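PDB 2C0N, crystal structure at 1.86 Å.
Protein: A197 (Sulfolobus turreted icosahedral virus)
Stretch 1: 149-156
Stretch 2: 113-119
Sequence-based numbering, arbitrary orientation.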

# COMPACT_ATOMS: atom_id res chain seq x y z
N GLY A 149 17.39 21.08 -2.26
CA GLY A 149 16.52 20.35 -1.39
C GLY A 149 16.75 20.46 0.10
O GLY A 149 17.77 20.99 0.59
N GLU A 150 15.77 19.93 0.80
CA GLU A 150 15.74 19.88 2.24
C GLU A 150 16.77 18.91 2.78
O GLU A 150 17.10 18.97 3.96
CB GLU A 150 14.33 19.51 2.72
CG GLU A 150 13.93 18.05 2.55
CD GLU A 150 13.51 17.65 1.13
OE1 GLU A 150 13.48 18.50 0.19
OE2 GLU A 150 13.20 16.46 0.99
N ASP A 151 17.24 18.00 1.90
CA ASP A 151 18.30 17.05 2.22
C ASP A 151 19.66 17.72 2.45
O ASP A 151 20.25 17.56 3.51
CB ASP A 151 18.40 15.96 1.15
CG ASP A 151 18.58 16.50 -0.26
OD1 ASP A 151 18.24 17.67 -0.56
OD2 ASP A 151 19.03 15.70 -1.10
N VAL A 152 20.14 18.49 1.46
CA VAL A 152 21.41 19.23 1.62
C VAL A 152 21.25 20.30 2.70
O VAL A 152 22.17 20.51 3.50
CB VAL A 152 21.92 19.84 0.30
CG1 VAL A 152 23.16 20.71 0.52
CG2 VAL A 152 22.24 18.71 -0.66
N TYR A 153 20.09 20.95 2.75
CA TYR A 153 19.83 21.90 3.82
C TYR A 153 19.98 21.25 5.19
O TYR A 153 20.69 21.77 6.05
CB TYR A 153 18.43 22.50 3.70
CG TYR A 153 18.02 23.36 4.88
CD1 TYR A 153 17.44 22.77 6.01
CD2 TYR A 153 18.24 24.74 4.89
CE1 TYR A 153 17.07 23.52 7.09
CE2 TYR A 153 17.87 25.52 6.00
CZ TYR A 153 17.28 24.89 7.09
OH TYR A 153 16.89 25.58 8.21
N PHE A 154 19.30 20.12 5.39
CA PHE A 154 19.28 19.42 6.68
C PHE A 154 20.70 19.14 7.18
O PHE A 154 21.08 19.49 8.30
CB PHE A 154 18.53 18.11 6.56
CG PHE A 154 18.56 17.28 7.78
CD1 PHE A 154 19.40 16.20 7.88
CD2 PHE A 154 17.75 17.60 8.86
CE1 PHE A 154 19.42 15.44 9.03
CE2 PHE A 154 17.77 16.86 10.02
CZ PHE A 154 18.60 15.78 10.11
N PHE A 155 21.49 18.53 6.31
CA PHE A 155 22.88 18.21 6.64
C PHE A 155 23.80 19.42 6.75
O PHE A 155 24.68 19.48 7.66
CB PHE A 155 23.39 17.18 5.63
CG PHE A 155 22.76 15.85 5.80
CD1 PHE A 155 23.12 15.05 6.83
CD2 PHE A 155 21.74 15.39 4.95
CE1 PHE A 155 22.53 13.81 7.02
CE2 PHE A 155 21.13 14.18 5.15
CZ PHE A 155 21.51 13.38 6.17
N SER A 156 23.62 20.39 5.86
CA SER A 156 24.52 21.56 5.89
C SER A 156 24.25 22.43 7.11
O SER A 156 25.16 23.07 7.66
CB SER A 156 24.35 22.41 4.62
OG SER A 156 24.74 21.65 3.49
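Stretch 2 (113-119) VNGCGLG

Packing of 113-119 on the first turns of the helix that begins at Glu-150, with Gly-149 at its N-cap. Stretch 2 is extended through a short strand, Gly-115 and Cys-116, then leaves it as loop, Leu-118 taking positive phi (65°). It runs against the helix direction: Gly-115 lies nearest Phe-155 (CA to CA 5.7 Å) and Gly-117 nearest Asp-151 (5.2 Å, CA to CA). No hydrogen bond joins the two stretches; 351 Å² is buried in all, the largest shares on Phe-155 (85 Å²) and Leu-118 (80 Å²). Aromatic contacts: the Phe-155 ring (chi1 m) lies flat beneath the strand, Gly-115 CA standing 3.5 Å from its centroid and 10° off the normal, a CH-pi contact. A CB on Gly-115 would fall 2.6 Å from Phe-155 CG, so the bare glycine permits this approach. Cys-116 points away from the helix at CB, yet its SG lies 3.8 Å from Phe-155 CZ, oblique to the ring. Apolar contacts: Leu-118 (m, t) turns toward the helix, its CD2 3.8 Å from Phe-155 CE2 and 4.3 Å from Phe-154 CD1, its CD1 3.5 Å from Asp-151 CA. Polar atoms in van der Waals contact: Cys-116 O approaches Phe-155 CE2 at 3.3 Å and Asp-151 CB at 3.6 Å, while Asp-151 OD2 is 3.5 Å from Gly-117 CA.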

# COMPACT_ATOMS: atom_id res chain seq x y z
N VAL A 113 30.21 10.08 6.22
CA VAL A 113 29.88 10.90 5.04
C VAL A 113 29.34 12.26 5.50
O VAL A 113 29.11 12.45 6.68
CB VAL A 113 28.84 10.19 4.12
CG1 VAL A 113 29.41 8.90 3.52
CG2 VAL A 113 27.54 9.88 4.85
N ASN A 114 29.12 13.18 4.56
CA ASN A 114 28.52 14.50 4.89
C ASN A 114 26.99 14.49 4.92
O ASN A 114 26.35 15.19 5.71
CB ASN A 114 29.05 15.59 3.92
CG ASN A 114 30.49 15.97 4.19
OD1 ASN A 114 30.85 16.36 5.31
ND2 ASN A 114 31.32 15.90 3.15
N GLY A 115 26.38 13.68 4.07
CA GLY A 115 24.94 13.54 4.11
C GLY A 115 24.43 12.55 3.07
O GLY A 115 25.21 11.81 2.48
N CYS A 116 23.12 12.57 2.87
CA CYS A 116 22.44 11.72 1.90
C CYS A 116 21.13 12.40 1.48
O CYS A 116 20.88 13.53 1.89
CB CYS A 116 22.22 10.34 2.50
SG CYS A 116 21.24 10.30 3.96
N GLY A 117 20.32 11.76 0.64
CA GLY A 117 19.07 12.38 0.11
C GLY A 117 17.78 12.29 0.94
O GLY A 117 16.69 12.72 0.47
N LEU A 118 17.92 11.75 2.14
CA LEU A 118 16.83 11.48 3.09
C LEU A 118 15.82 10.43 2.62
O LEU A 118 14.70 10.40 3.12
CB LEU A 118 16.09 12.78 3.50
CG LEU A 118 17.00 13.79 4.20
CD1 LEU A 118 16.27 15.14 4.40
CD2 LEU A 118 17.43 13.24 5.49
N GLY A 119 16.21 9.58 1.69
CA GLY A 119 15.34 8.55 1.20
C GLY A 119 15.52 7.18 1.81
O GLY A 119 14.78 6.27 1.47